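Long-range contact in peptidoglycan N-acetylglucosamine deacetylase (Bacillus cereus, PDB 5N1P), which removes the acetyl group from N-acetylglucosamine residues of peptidoglycan, releasing acetate, with a divalent metal such as zinc as cofactor: residues Gly53-Met58 against Ile89-Lys94. Numbering follows the deposited sequence.
Sequences GHYVGM and IGKSPK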
ATOM      1  N   GLY A  53       5.787 -13.068  -3.355  1.00 23.03           N
ATOM      2  CA  GLY A  53       5.857 -12.275  -4.566  1.00 27.84           C
ATOM      3  C   GLY A  53       5.323 -10.866  -4.453  1.00 26.31           C
ATOM      4  O   GLY A  53       5.258 -10.137  -5.443  1.00 26.68           O
ATOM      5  N   HIS A  54       4.930 -10.467  -3.250  1.00 21.97           N
ATOM      6  CA  HIS A  54       4.374  -9.136  -3.081  1.00 20.32           C
ATOM      7  C   HIS A  54       5.462  -8.147  -2.749  1.00 20.04           C
ATOM      8  O   HIS A  54       6.514  -8.515  -2.236  1.00 22.13           O
ATOM      9  CB  HIS A  54       3.308  -9.141  -1.984  1.00 20.70           C
ATOM     10  CG  HIS A  54       2.306 -10.233  -2.165  1.00 19.97           C
ATOM     11  ND1 HIS A  54       1.384 -10.228  -3.187  1.00 22.09           N
ATOM     12  CD2 HIS A  54       2.118 -11.384  -1.480  1.00 20.30           C
ATOM     13  CE1 HIS A  54       0.647 -11.329  -3.111  1.00 23.23           C
ATOM     14  NE2 HIS A  54       1.078 -12.045  -2.090  1.00 20.60           N
ATOM     15  N   TYR A  55       5.205  -6.885  -3.045  1.00 19.06           N
ATOM     16  CA  TYR A  55       6.153  -5.857  -2.665  1.00 19.34           C
ATOM     17  C   TYR A  55       5.880  -5.381  -1.239  1.00 17.22           C
ATOM     18  O   TYR A  55       4.754  -5.072  -0.900  1.00 18.32           O
ATOM     19  CB  TYR A  55       6.087  -4.667  -3.624  1.00 18.46           C
ATOM     20  CG  TYR A  55       7.180  -3.674  -3.322  1.00 18.23           C
ATOM     21  CD1 TYR A  55       6.952  -2.620  -2.441  1.00 21.05           C
ATOM     22  CD2 TYR A  55       8.431  -3.798  -3.893  1.00 19.55           C
ATOM     23  CE1 TYR A  55       7.961  -1.710  -2.138  1.00 19.31           C
ATOM     24  CE2 TYR A  55       9.452  -2.884  -3.607  1.00 20.66           C
ATOM     25  CZ  TYR A  55       9.199  -1.848  -2.741  1.00 18.74           C
ATOM     26  OH  TYR A  55      10.198  -0.937  -2.458  1.00 21.20           O
ATOM     27  N   VAL A  56       6.930  -5.328  -0.426  1.00 17.44           N
ATOM     28  CA  VAL A  56       6.835  -4.793   0.926  1.00 15.14           C
ATOM     29  C   VAL A  56       7.555  -3.449   1.015  1.00 15.73           C
ATOM     30  O   VAL A  56       8.760  -3.363   0.801  1.00 18.81           O
ATOM     31  CB  VAL A  56       7.438  -5.747   1.957  1.00 16.64           C
ATOM     32  CG1 VAL A  56       7.398  -5.112   3.317  1.00 21.26           C
ATOM     33  CG2 VAL A  56       6.679  -7.081   1.939  1.00 20.38           C
ATOM     34  N   GLY A  57       6.790  -2.407   1.319  1.00 16.46           N
ATOM     35  CA  GLY A  57       7.332  -1.063   1.467  1.00 17.73           C
ATOM     36  C   GLY A  57       6.964  -0.453   2.806  1.00 15.97           C
ATOM     37  O   GLY A  57       6.411  -1.123   3.677  1.00 17.18           O
ATOM     38  N   MET A  58       7.255   0.839   2.955  1.00 16.79           N
ATOM     39  CA  MET A  58       7.175   1.500   4.255  1.00 14.93           C
ATOM     40  C   MET A  58       5.997   2.462   4.371  1.00 15.34           C
ATOM     41  O   MET A  58       5.689   3.183   3.424  1.00 18.24           O
ATOM     42  CB  MET A  58       8.458   2.291   4.535  1.00 17.75           C
ATOM     43  CG  MET A  58       9.664   1.418   4.886  1.00 19.19           C
ATOM     44  SD  MET A  58      10.490   0.682   3.469  1.00 20.03           S
ATOM     45  CE  MET A  58      10.944   2.166   2.574  1.00 22.55           C
ATOM     46  N   ILE A  89      13.783  -9.519   5.911  1.00 22.04           N
ATOM     47  CA  ILE A  89      13.854 -10.075   4.556  1.00 22.85           C
ATOM     48  C   ILE A  89      15.175  -9.854   3.810  1.00 25.30           C
ATOM     49  O   ILE A  89      15.345 -10.351   2.686  1.00 26.99           O
ATOM     50  CB  ILE A  89      12.688  -9.541   3.689  1.00 23.86           C
ATOM     51  CG1 ILE A  89      12.792  -8.032   3.471  1.00 22.06           C
ATOM     52  CG2 ILE A  89      11.360  -9.897   4.325  1.00 27.92           C
ATOM     53  CD1 ILE A  89      11.734  -7.486   2.492  1.00 23.37           C
ATOM     54  N   GLY A  90      16.123  -9.151   4.421  1.00 21.81           N
ATOM     55  CA  GLY A  90      17.441  -8.982   3.821  1.00 21.12           C
ATOM     56  C   GLY A  90      17.470  -8.003   2.651  1.00 27.93           C
ATOM     57  O   GLY A  90      18.451  -7.923   1.917  1.00 34.15           O
ATOM     58  N   LYS A  91      16.373  -7.286   2.465  1.00 27.87           N
ATOM     59  CA  LYS A  91      16.260  -6.307   1.391  1.00 31.01           C
ATOM     60  C   LYS A  91      15.811  -4.990   2.001  1.00 22.79           C
ATOM     61  O   LYS A  91      14.966  -4.998   2.882  1.00 22.47           O
ATOM     62  CB  LYS A  91      15.258  -6.787   0.332  1.00 32.23           C
ATOM     63  CG  LYS A  91      14.925  -5.780  -0.756  1.00 44.82           C
ATOM     64  CD  LYS A  91      13.713  -6.224  -1.571  1.00 55.10           C
ATOM     65  CE  LYS A  91      13.236  -5.103  -2.500  1.00 60.44           C
ATOM     66  NZ  LYS A  91      11.929  -5.392  -3.158  1.00 56.27           N
ATOM     67  N   SER A  92      16.371  -3.877   1.532  1.00 23.25           N
ATOM     68  CA  SER A  92      15.943  -2.554   1.983  1.00 20.09           C
ATOM     69  C   SER A  92      15.029  -1.936   0.932  1.00 20.90           C
ATOM     70  O   SER A  92      15.503  -1.490  -0.113  1.00 23.17           O
ATOM     71  CB  SER A  92      17.145  -1.637   2.236  1.00 24.88           C
ATOM     72  OG  SER A  92      17.971  -2.133   3.285  1.00 28.21           O
ATOM     73  N   PRO A  93      13.715  -1.903   1.204  1.00 20.63           N
ATOM     74  CA  PRO A  93      12.788  -1.364   0.197  1.00 19.65           C
ATOM     75  C   PRO A  93      12.986   0.116  -0.022  1.00 20.33           C
ATOM     76  O   PRO A  93      13.376   0.802   0.925  1.00 20.81           O
ATOM     77  CB  PRO A  93      11.418  -1.611   0.811  1.00 17.95           C
ATOM     78  CG  PRO A  93      11.653  -2.702   1.853  1.00 19.58           C
ATOM     79  CD  PRO A  93      13.003  -2.413   2.390  1.00 19.09           C
ATOM     80  N   LYS A  94      12.676   0.598  -1.225  1.00 20.16           N
ATOM     81  CA  LYS A  94      12.802   2.026  -1.521  1.00 18.66           C
ATOM     82  C   LYS A  94      11.462   2.760  -1.546  1.00 22.08           C
ATOM     83  O   LYS A  94      11.435   3.974  -1.405  1.00 21.88           O
ATOM     84  CB  LYS A  94      13.511   2.241  -2.860  1.00 22.87           C
ATOM     85  CG  LYS A  94      14.958   1.727  -2.882  1.00 30.04           C
ATOM     86  CD  LYS A  94      15.759   2.268  -1.699  1.00 45.85           C
ATOM     87  CE  LYS A  94      17.224   1.796  -1.711  1.00 49.69           C
ATOM     88  NZ  LYS A  94      17.393   0.386  -1.243  1.00 34.01           N
TER
HETATM   89  O   HOH W   1      10.574  -4.827  -0.731  1.00 26.67           O
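Tyr55 reaches out of the first strand position to Lys91, Pro93 and Lys94. CG stands anti to the backbone N (chi1 -173°), and the ring beyond it brings CE2, CZ and OH up to residues 91-94. Lys91 runs out as a fully extended chain, crosses the tyrosine side chain at about a right angle and brings NZ to 3.6 Å from CE2 of Tyr55, an oblique approach to the ring. Beyond the ring, Tyr55 OH lies 3.6 Å from CB of Pro93, and the hydroxyl is hydrogen-bonded to OE2 of Glu192 and to the backbone N of Leu95. The same OE2 accepts a bond from the backbone N of Lys94; one acidic group thus ties strand and loop together.

At Val56 it is the backbone that matters. The carbonyl O sits against CB and CG of Pro93, CG 3.1 Å from Val56 O, and accepts a hydrogen bond from a water 2.8 Å from that same Val56 O. This water in turn accepts one from NZ of Lys91 and lies above one face of the Tyr55 ring, offset toward its rim, bridging the strand carbonyl to the lysine.

Strand 55-58 pairs in parallel with strand 31-34 in the parallel sheet of the distorted (β/α)-barrel typical of NodB (CE4) deacetylases, and leads straight into the zinc ligand His59. The chain then passes through helix 74-89 and returns at this loop, which leads into strand 95-96.

Gly57 comes nearest Pro93 in the backbone, 5.6 Å between their CA atoms. Met58, bent at chi2 and chi3 (80° and 59°), lays SD 3.6 Å from CB of Pro93, and the two side chains cross at about a right angle. Its methyl CE comes 3.2 Å from the carbonyl O of Pro93, a close van der Waals contact; the hydrogen bond of that oxygen comes from NE2 of Gln82 on helix 74-89.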